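Local coordinates for protein BRIC1 (Synthetic construct, PDB 6FF6) that is a computationally designed repeat protein with no known natural function, made to adopt a novel corrugated, all-helical architecture, at residues Q53-F58 and F89-E94; D36-L41 and E107-M112; E29-L34 and R114-Y119. All coordinates share one frame; numbering follows the deposited sequence.

Contact 1. Residues Q53-F58 and F89-E94; sequences QLNAIF and FARRGE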
loop_
_atom_site.group_PDB
_atom_site.type_symbol
_atom_site.label_atom_id
_atom_site.label_comp_id
_atom_site.label_asym_id
_atom_site.label_seq_id
_atom_site.Cartn_x
_atom_site.Cartn_y
_atom_site.Cartn_z
ATOM N N GLN A 53 27.549 -14.590 17.444
ATOM C CA GLN A 53 26.942 -14.728 16.095
ATOM C C GLN A 53 25.437 -14.611 16.197
ATOM O O GLN A 53 24.819 -13.984 15.337
ATOM C CB GLN A 53 27.326 -16.056 15.417
ATOM C CG GLN A 53 28.814 -16.135 15.020
ATOM C CD GLN A 53 29.362 -17.543 14.813
ATOM O OE1 GLN A 53 28.862 -18.551 15.342
ATOM N NE2 GLN A 53 30.437 -17.638 14.048
ATOM N N LEU A 54 24.852 -15.163 17.286
ATOM C CA LEU A 54 23.413 -15.069 17.553
ATOM C C LEU A 54 23.002 -13.639 17.780
ATOM O O LEU A 54 21.979 -13.213 17.253
ATOM C CB LEU A 54 22.977 -15.964 18.714
ATOM C CG LEU A 54 23.086 -17.460 18.438
ATOM C CD1 LEU A 54 23.170 -18.252 19.714
ATOM C CD2 LEU A 54 21.977 -17.947 17.549
ATOM N N ASN A 55 23.836 -12.886 18.498
ATOM C CA ASN A 55 23.645 -11.468 18.770
ATOM C C ASN A 55 23.742 -10.652 17.519
ATOM O O ASN A 55 22.954 -9.725 17.363
ATOM C CB ASN A 55 24.618 -10.965 19.816
ATOM C CG ASN A 55 24.105 -11.145 21.215
ATOM O OD1 ASN A 55 22.922 -11.428 21.456
ATOM N ND2 ASN A 55 24.981 -10.962 22.173
ATOM N N ALA A 56 24.664 -11.019 16.606
ATOM C CA ALA A 56 24.830 -10.369 15.299
ATOM C C ALA A 56 23.581 -10.539 14.450
ATOM O O ALA A 56 23.089 -9.558 13.898
ATOM C CB ALA A 56 26.039 -10.934 14.567
ATOM N N ILE A 57 23.033 -11.762 14.384
ATOM C CA ILE A 57 21.818 -12.042 13.621
ATOM C C ILE A 57 20.647 -11.274 14.231
ATOM O O ILE A 57 19.827 -10.693 13.519
ATOM C CB ILE A 57 21.559 -13.561 13.558
ATOM C CG1 ILE A 57 22.697 -14.280 12.842
ATOM C CG2 ILE A 57 20.259 -13.827 12.835
ATOM C CD1 ILE A 57 22.896 -15.705 13.241
ATOM N N PHE A 58 20.598 -11.239 15.552
ATOM C CA PHE A 58 19.572 -10.514 16.271
ATOM C C PHE A 58 19.638 -9.013 15.981
ATOM O O PHE A 58 18.613 -8.414 15.709
ATOM C CB PHE A 58 19.702 -10.790 17.774
ATOM C CG PHE A 58 18.620 -10.105 18.559
ATOM C CD1 PHE A 58 17.345 -10.660 18.645
ATOM C CD2 PHE A 58 18.855 -8.878 19.171
ATOM C CE1 PHE A 58 16.327 -10.000 19.336
ATOM C CE2 PHE A 58 17.833 -8.220 19.862
ATOM C CZ PHE A 58 16.573 -8.776 19.926
ATOM N N PHE A 89 15.152 -16.751 21.842
ATOM C CA PHE A 89 15.247 -18.033 22.546
ATOM C C PHE A 89 16.650 -18.629 22.310
ATOM O O PHE A 89 17.262 -19.166 23.228
ATOM C CB PHE A 89 14.199 -19.055 22.059
ATOM C CG PHE A 89 12.746 -18.664 21.932
ATOM C CD1 PHE A 89 12.111 -17.925 22.931
ATOM C CD2 PHE A 89 11.988 -19.087 20.839
ATOM C CE1 PHE A 89 10.765 -17.552 22.796
ATOM C CE2 PHE A 89 10.638 -18.719 20.706
ATOM C CZ PHE A 89 10.035 -17.963 21.690
ATOM N N ALA A 90 17.151 -18.545 21.074
ATOM C CA ALA A 90 18.442 -19.115 20.734
ATOM C C ALA A 90 19.579 -18.457 21.501
ATOM O O ALA A 90 20.354 -19.172 22.147
ATOM C CB ALA A 90 18.681 -19.032 19.240
ATOM N N ARG A 91 19.651 -17.109 21.478
ATOM C CA ARG A 91 20.717 -16.354 22.132
ATOM C C ARG A 91 20.624 -16.412 23.644
ATOM O O ARG A 91 21.656 -16.339 24.311
ATOM C CB ARG A 91 20.812 -14.907 21.608
ATOM C CG ARG A 91 19.740 -13.948 22.113
ATOM C CD ARG A 91 19.827 -12.613 21.416
ATOM N NE ARG A 91 18.905 -11.638 22.000
ATOM C CZ ARG A 91 19.288 -10.527 22.621
ATOM N NH1 ARG A 91 18.385 -9.690 23.110
ATOM N NH2 ARG A 91 20.576 -10.253 22.772
ATOM N N ARG A 92 19.412 -16.561 24.186
ATOM C CA ARG A 92 19.264 -16.644 25.632
ATOM C C ARG A 92 19.446 -18.078 26.122
ATOM O O ARG A 92 19.862 -18.279 27.265
ATOM C CB ARG A 92 17.961 -15.993 26.113
ATOM C CG ARG A 92 17.989 -14.474 25.943
ATOM C CD ARG A 92 16.634 -13.844 26.076
ATOM N NE ARG A 92 16.696 -12.404 25.820
ATOM C CZ ARG A 92 16.915 -11.480 26.752
ATOM N NH1 ARG A 92 17.120 -11.835 28.019
ATOM N NH2 ARG A 92 16.933 -10.194 26.425
ATOM N N GLY A 93 19.213 -19.048 25.239
ATOM C CA GLY A 93 19.399 -20.460 25.556
ATOM C C GLY A 93 18.129 -21.231 25.833
ATOM O O GLY A 93 18.192 -22.379 26.287
ATOM N N GLU A 94 16.969 -20.610 25.564
ATOM C CA GLU A 94 15.652 -21.240 25.722
ATOM C C GLU A 94 15.431 -22.284 24.598
ATOM O O GLU A 94 14.733 -23.286 24.816
ATOM C CB GLU A 94 14.524 -20.186 25.702
ATOM C CG GLU A 94 14.597 -19.127 26.793
ATOM C CD GLU A 94 13.884 -17.833 26.443
ATOM O OE1 GLU A 94 14.553 -16.776 26.455
ATOM O OE2 GLU A 94 12.664 -17.871 26.151
#

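Contact 2. Residues D36-L41 and E107-M112; sequences DMEQHL and ELKDLM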
loop_
_atom_site.group_PDB
_atom_site.type_symbol
_atom_site.label_atom_id
_atom_site.label_comp_id
_atom_site.label_asym_id
_atom_site.label_seq_id
_atom_site.Cartn_x
_atom_site.Cartn_y
_atom_site.Cartn_z
ATOM N N ASP A 36 24.714 -10.156 5.657
ATOM C CA ASP A 36 25.449 -10.373 6.890
ATOM C C ASP A 36 24.819 -11.486 7.693
ATOM O O ASP A 36 25.525 -12.407 8.100
ATOM C CB ASP A 36 25.496 -9.083 7.713
ATOM C CG ASP A 36 26.464 -8.029 7.173
ATOM O OD1 ASP A 36 27.254 -8.353 6.227
ATOM O OD2 ASP A 36 26.441 -6.883 7.689
ATOM N N MET A 37 23.479 -11.427 7.871
ATOM C CA MET A 37 22.671 -12.429 8.562
ATOM C C MET A 37 22.904 -13.798 7.984
ATOM O O MET A 37 23.085 -14.750 8.746
ATOM C CB MET A 37 21.191 -12.109 8.398
ATOM C CG MET A 37 20.644 -11.226 9.456
ATOM S SD MET A 37 18.849 -11.349 9.529
ATOM C CE MET A 37 18.663 -13.102 9.491
ATOM N N GLU A 38 22.882 -13.894 6.635
ATOM C CA GLU A 38 23.102 -15.134 5.891
ATOM C C GLU A 38 24.467 -15.785 6.259
ATOM O O GLU A 38 24.538 -16.989 6.532
ATOM C CB GLU A 38 23.037 -14.828 4.383
ATOM C CG GLU A 38 23.444 -15.983 3.482
ATOM C CD GLU A 38 22.352 -16.923 3.022
ATOM O OE1 GLU A 38 21.228 -16.455 2.731
ATOM O OE2 GLU A 38 22.637 -18.137 2.926
ATOM N N GLN A 39 25.535 -14.978 6.261
ATOM C CA GLN A 39 26.851 -15.473 6.580
ATOM C C GLN A 39 26.944 -15.929 8.037
ATOM O O GLN A 39 27.514 -16.992 8.299
ATOM C CB GLN A 39 27.921 -14.436 6.233
ATOM C CG GLN A 39 29.359 -14.982 6.338
ATOM C CD GLN A 39 29.720 -16.041 5.303
ATOM O OE1 GLN A 39 29.675 -15.797 4.092
ATOM N NE2 GLN A 39 30.117 -17.232 5.753
ATOM N N HIS A 40 26.379 -15.144 8.977
ATOM C CA HIS A 40 26.383 -15.496 10.401
ATOM C C HIS A 40 25.572 -16.766 10.646
ATOM O O HIS A 40 25.985 -17.585 11.433
ATOM C CB HIS A 40 25.838 -14.357 11.282
ATOM C CG HIS A 40 26.643 -13.103 11.252
ATOM N ND1 HIS A 40 28.033 -13.109 11.454
ATOM C CD2 HIS A 40 26.238 -11.828 11.055
ATOM C CE1 HIS A 40 28.414 -11.846 11.372
ATOM N NE2 HIS A 40 27.372 -11.037 11.127
ATOM N N LEU A 41 24.442 -16.935 9.976
ATOM C CA LEU A 41 23.633 -18.136 10.127
ATOM C C LEU A 41 24.400 -19.364 9.661
ATOM O O LEU A 41 24.342 -20.415 10.295
ATOM C CB LEU A 41 22.324 -18.014 9.344
ATOM C CG LEU A 41 21.226 -17.211 10.007
ATOM C CD1 LEU A 41 20.146 -16.830 9.001
ATOM C CD2 LEU A 41 20.660 -17.937 11.222
ATOM N N GLU A 107 15.259 -20.013 6.252
ATOM C CA GLU A 107 13.981 -19.793 5.592
ATOM C C GLU A 107 13.312 -18.511 6.072
ATOM O O GLU A 107 12.702 -17.812 5.269
ATOM C CB GLU A 107 13.082 -21.008 5.777
ATOM C CG GLU A 107 13.577 -22.208 4.982
ATOM C CD GLU A 107 12.553 -23.295 4.709
ATOM O OE1 GLU A 107 12.114 -23.966 5.673
ATOM O OE2 GLU A 107 12.204 -23.484 3.519
ATOM N N LEU A 108 13.462 -18.172 7.352
ATOM C CA LEU A 108 12.919 -16.937 7.932
ATOM C C LEU A 108 13.669 -15.736 7.367
ATOM O O LEU A 108 13.048 -14.717 7.063
ATOM C CB LEU A 108 13.034 -16.968 9.473
ATOM C CG LEU A 108 12.096 -17.961 10.204
ATOM C CD1 LEU A 108 12.323 -17.936 11.674
ATOM C CD2 LEU A 108 10.643 -17.607 9.969
ATOM N N LYS A 109 15.015 -15.874 7.219
ATOM C CA LYS A 109 15.899 -14.889 6.603
ATOM C C LYS A 109 15.445 -14.713 5.136
ATOM O O LYS A 109 15.340 -13.588 4.663
ATOM C CB LYS A 109 17.388 -15.344 6.662
ATOM C CG LYS A 109 18.353 -14.388 5.979
ATOM C CD LYS A 109 18.754 -14.839 4.522
ATOM C CE LYS A 109 19.012 -13.672 3.595
ATOM N NZ LYS A 109 20.174 -13.868 2.688
ATOM N N ASP A 110 15.162 -15.816 4.424
ATOM C CA ASP A 110 14.714 -15.733 3.029
ATOM C C ASP A 110 13.363 -15.078 2.928
ATOM O O ASP A 110 13.141 -14.313 1.980
ATOM C CB ASP A 110 14.655 -17.111 2.392
ATOM C CG ASP A 110 16.008 -17.733 2.160
ATOM O OD1 ASP A 110 17.015 -16.963 2.021
ATOM O OD2 ASP A 110 16.076 -18.987 2.097
ATOM N N LEU A 111 12.474 -15.359 3.911
ATOM C CA LEU A 111 11.160 -14.735 3.988
ATOM C C LEU A 111 11.315 -13.229 4.148
ATOM O O LEU A 111 10.745 -12.482 3.350
ATOM C CB LEU A 111 10.312 -15.316 5.118
ATOM C CG LEU A 111 8.888 -14.773 5.160
ATOM C CD1 LEU A 111 8.157 -14.943 3.776
ATOM C CD2 LEU A 111 8.147 -15.323 6.378
ATOM N N MET A 112 12.152 -12.792 5.113
ATOM C CA MET A 112 12.516 -11.381 5.302
ATOM C C MET A 112 13.026 -10.752 3.967
ATOM O O MET A 112 12.650 -9.639 3.623
ATOM C CB MET A 112 13.592 -11.259 6.372
ATOM C CG MET A 112 13.062 -11.438 7.742
ATOM S SD MET A 112 14.382 -11.501 8.973
ATOM C CE MET A 112 14.918 -9.830 8.971
#

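Contact 3. Residues E29-L34 and R114-Y119; sequences EADELL and RMLDYY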
loop_
_atom_site.group_PDB
_atom_site.type_symbol
_atom_site.label_atom_id
_atom_site.label_comp_id
_atom_site.label_asym_id
_atom_site.label_seq_id
_atom_site.Cartn_x
_atom_site.Cartn_y
_atom_site.Cartn_z
ATOM N N GLU A 29 20.447 -0.717 2.999
ATOM C CA GLU A 29 20.920 -1.165 4.311
ATOM C C GLU A 29 20.416 -2.565 4.637
ATOM O O GLU A 29 21.207 -3.428 5.050
ATOM C CB GLU A 29 20.427 -0.220 5.402
ATOM C CG GLU A 29 21.424 0.828 5.849
ATOM C CD GLU A 29 20.813 1.866 6.770
ATOM O OE1 GLU A 29 19.942 1.498 7.593
ATOM O OE2 GLU A 29 21.200 3.052 6.664
ATOM N N ALA A 30 19.093 -2.790 4.464
ATOM C CA ALA A 30 18.452 -4.066 4.754
ATOM C C ALA A 30 19.028 -5.206 3.938
ATOM O O ALA A 30 19.226 -6.291 4.478
ATOM C CB ALA A 30 16.966 -3.969 4.553
ATOM N N ASP A 31 19.340 -4.957 2.660
ATOM C CA ASP A 31 19.948 -5.951 1.771
ATOM C C ASP A 31 21.290 -6.384 2.314
ATOM O O ASP A 31 21.580 -7.583 2.335
ATOM C CB ASP A 31 20.141 -5.365 0.366
ATOM C CG ASP A 31 18.916 -5.388 -0.523
ATOM O OD1 ASP A 31 17.980 -6.203 -0.246
ATOM O OD2 ASP A 31 18.893 -4.618 -1.514
ATOM N N GLU A 32 22.095 -5.395 2.754
ATOM C CA GLU A 32 23.421 -5.574 3.345
ATOM C C GLU A 32 23.289 -6.382 4.615
ATOM O O GLU A 32 24.035 -7.344 4.793
ATOM C CB GLU A 32 24.084 -4.221 3.662
ATOM C CG GLU A 32 24.573 -3.429 2.456
ATOM C CD GLU A 32 25.084 -2.020 2.738
ATOM O OE1 GLU A 32 24.963 -1.553 3.896
ATOM O OE2 GLU A 32 25.602 -1.376 1.795
ATOM N N LEU A 33 22.315 -6.020 5.481
ATOM C CA LEU A 33 22.072 -6.724 6.742
ATOM C C LEU A 33 21.702 -8.145 6.515
ATOM O O LEU A 33 22.159 -9.001 7.262
ATOM C CB LEU A 33 20.993 -6.054 7.593
ATOM C CG LEU A 33 21.375 -4.728 8.221
ATOM C CD1 LEU A 33 20.141 -3.974 8.731
ATOM C CD2 LEU A 33 22.428 -4.914 9.299
ATOM N N LEU A 34 20.892 -8.418 5.496
ATOM C CA LEU A 34 20.462 -9.778 5.214
ATOM C C LEU A 34 21.599 -10.646 4.699
ATOM O O LEU A 34 21.675 -11.827 5.040
ATOM C CB LEU A 34 19.242 -9.780 4.286
ATOM C CG LEU A 34 17.932 -9.289 4.906
ATOM C CD1 LEU A 34 16.894 -8.999 3.815
ATOM C CD2 LEU A 34 17.426 -10.256 5.986
ATOM N N ARG A 114 12.331 -11.905 0.846
ATOM C CA ARG A 114 11.177 -11.906 -0.081
ATOM C C ARG A 114 10.189 -10.782 0.206
ATOM O O ARG A 114 9.705 -10.143 -0.735
ATOM C CB ARG A 114 10.474 -13.280 -0.133
ATOM C CG ARG A 114 11.284 -14.289 -0.993
ATOM C CD ARG A 114 10.621 -15.633 -1.246
ATOM N NE ARG A 114 10.079 -16.214 -0.018
ATOM C CZ ARG A 114 10.598 -17.240 0.646
ATOM N NH1 ARG A 114 11.685 -17.853 0.190
ATOM N NH2 ARG A 114 10.021 -17.680 1.760
ATOM N N MET A 115 9.934 -10.522 1.502
ATOM C CA MET A 115 9.067 -9.452 1.998
ATOM C C MET A 115 9.670 -8.093 1.701
ATOM O O MET A 115 8.984 -7.198 1.214
ATOM C CB MET A 115 8.750 -9.639 3.497
ATOM C CG MET A 115 7.829 -10.843 3.773
ATOM S SD MET A 115 6.300 -10.870 2.763
ATOM C CE MET A 115 6.742 -12.069 1.455
ATOM N N LEU A 116 10.967 -7.967 1.894
ATOM C CA LEU A 116 11.686 -6.742 1.593
ATOM C C LEU A 116 11.552 -6.449 0.124
ATOM O O LEU A 116 11.199 -5.330 -0.226
ATOM C CB LEU A 116 13.159 -6.881 1.966
ATOM C CG LEU A 116 14.009 -5.629 1.828
ATOM C CD1 LEU A 116 13.601 -4.549 2.844
ATOM C CD2 LEU A 116 15.500 -5.969 1.878
ATOM N N ASP A 117 11.748 -7.463 -0.734
ATOM C CA ASP A 117 11.641 -7.325 -2.183
ATOM C C ASP A 117 10.223 -7.030 -2.655
ATOM O O ASP A 117 10.061 -6.392 -3.705
ATOM C CB ASP A 117 12.253 -8.542 -2.881
ATOM C CG ASP A 117 13.788 -8.575 -2.767
ATOM O OD1 ASP A 117 14.404 -7.497 -2.614
ATOM O OD2 ASP A 117 14.369 -9.678 -2.829
ATOM N N TYR A 118 9.190 -7.476 -1.871
ATOM C CA TYR A 118 7.801 -7.194 -2.164
ATOM C C TYR A 118 7.619 -5.682 -2.109
ATOM O O TYR A 118 7.213 -5.075 -3.095
ATOM C CB TYR A 118 6.870 -7.909 -1.151
ATOM C CG TYR A 118 5.436 -7.411 -1.182
ATOM C CD1 TYR A 118 4.608 -7.677 -2.272
ATOM C CD2 TYR A 118 4.933 -6.609 -0.160
ATOM C CE1 TYR A 118 3.307 -7.175 -2.335
ATOM C CE2 TYR A 118 3.628 -6.105 -0.210
ATOM C CZ TYR A 118 2.827 -6.375 -1.311
ATOM O OH TYR A 118 1.554 -5.860 -1.398
ATOM N N TYR A 119 7.994 -5.084 -0.975
ATOM C CA TYR A 119 7.909 -3.657 -0.710
ATOM C C TYR A 119 8.831 -2.845 -1.552
ATOM O O TYR A 119 8.500 -1.713 -1.874
ATOM C CB TYR A 119 8.108 -3.357 0.775
ATOM C CG TYR A 119 6.981 -3.894 1.634
ATOM C CD1 TYR A 119 5.729 -3.288 1.636
ATOM C CD2 TYR A 119 7.153 -5.034 2.410
ATOM C CE1 TYR A 119 4.682 -3.787 2.410
ATOM C CE2 TYR A 119 6.107 -5.557 3.176
ATOM C CZ TYR A 119 4.876 -4.920 3.185
ATOM O OH TYR A 119 3.850 -5.390 3.966
#

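Contact 1. Residues Q53-F58 and F89-E94
R91 reaches from the end of helix 74-92 across to F58 and N55 on helix 51-71, two consecutive helices of a bundle related by sequence to the Hpt domain. The aromatic and cationic part of the contact is a stack: the guanidinium of R91 lies flat on one face of the F58 ring, with the planes 15° apart and R91 CZ 3.9 Å from the ring centroid, a textbook cation-pi arrangement. Phenylalanine offers the broad electron-rich face, and arginine can lie on it while its N-H groups, which point outward in the guanidinium plane, remain available for bonding. F58 carries CG anti to the backbone N (chi1 -177°), which swings the ring along its helix and beneath the arginine.

Apolar packing holds the backbones close. L54 CB rests against R91 CB at 3.8 Å, and L54 CD2 meets A90 CB at 3.9 Å. The small methyl of A90 permits this approach. The two methyls of L54 divide the work, for while CD2 takes the alanine, CD1 lies by A90 O and R91 CA. Nearby, L54 also packs on L44, and A90 on L97.

Polar bonding fixes the guanidinium's rotation. D88, three residues earlier on the same helix, forms a salt bridge with R91 NE, while N55 supplies a neutral acceptor from the facing helix. R91 NH2 donates to N55 OD1 at 2.9 Å with an N-H...O angle of 156°; the oxygen lies near the guanidinium plane, but the donor stands well above the amide's own carbonyl plane.

Contact 2. Residues D36-L41 and E107-M112
K109 rests the base of its chain, CB and CG, against M37 and L41 and carries its ammonium out to E38, joining antiparallel helices 23-42 and 99-121 of the Hpt-like bundle. Their local axes run 10.5 Å apart at 175°, a separation that side chains must bridge.

The packed side is apolar. M37 and K109 pass each other in opposite directions, so that M37 CE comes 3.8 Å from K109 CG, while L41 CD1 touches K109 CB at 3.9 Å beside the M37 methyl. Deeper in, M37 SD stands 4.3 Å from M112 CE, a looser approach of two flexible thioether chains. Methionine suits such a place because its unbranched chain can bend to fit the surrounding surfaces; here M37 turns at its last torsion, chi3 47°, and presents its methyl to the lysine.

Toward the more open side the chemistry becomes ionic. E38 remains partly exposed, and its OE1 accepts K109 NZ in a 2.8 Å salt bridge through the anti lone pair, the two side chains crossing at about a right angle. Lysine suits this boundary: beyond its packed inner methylenes the chain bends at its later torsions and brings NZ to the carboxylate. NZ also makes a weak hydrogen bond to L34 O. D110 OD1 lies 4.3 Å from E38 OE1, and the ammonium between the helices probably eases the repulsion of the two carboxylates.

Among the neighbouring helices, M37 also rests on A60 of helix 51-71 and on M83 of helix 74-92, M112 packs on V80, and L108 of helix 99-121 turns to V136 of the second subunit.

Contact 3. Residues E29-L34 and R114-Y119
A30 faces L116 across helices 23-42 and 99-121, whose local axes run nearly antiparallel at 165° and approach to 11.0 Å, with the CA atoms of these two residues 7.9 Å apart. At that spacing one long side chain has to fill the gap, and L116 does so. Its CG stands anti to the backbone N (chi1 -174°), which sends CD2 toward the opposing helix, with CD1 turned to the side but still near the A30 methyl. L116 CD2 meets A30 CB at 3.6 Å. Alanine fits here because its short side chain accepts the end of the leucine without holding the helices farther apart. One turn on, L34 CD1 reaches L116 CD2 at 3.9 Å, the two leucines sliding past each other in opposite directions.

L116 extends its apolar surroundings to F26 and F27 of helix 23-42 and to L76 of helix 74-92, while L34 leans on I64 of helix 51-71. The contact therefore belongs to the interior of the four-helix bundle.

At the margin, D31 crosses L116 obliquely and brings its OD1 beside L116 CD2. D31 OD1 and D117 OD1 lie 4.5 Å apart, but both aspartates form salt bridges to K120, and D117 OD2 accepts a hydrogen bond from Q113. The shared lysine probably offsets the repulsion between the carboxylates, so that the leucine-alanine packing is bordered by a charge cluster bridging the two helices.

Contacts 2 and 3 are buried and join the same antiparallel pair, helices 23-42 and 99-121, with centres about 10 Å apart; L34 connects them, its side chain touching M112 and its carbonyl oxygen lying near K109 NZ. Contact 1 is only partly buried and ties the other pair, helices 51-71 and 74-92, near one end of the bundle. I57 packs against M37, H40 and L41, linking contact 1 to contact 2, whereas contacts 1 and 3 do not touch. Chemistry follows position: a cation-pi stack and an arginine-to-asparagine hydrogen bond in contact 1, a lysine both packed and salt-bridged in contact 2, and mainly apolar packing, edged by two aspartates sharing an outside lysine, in contact 3.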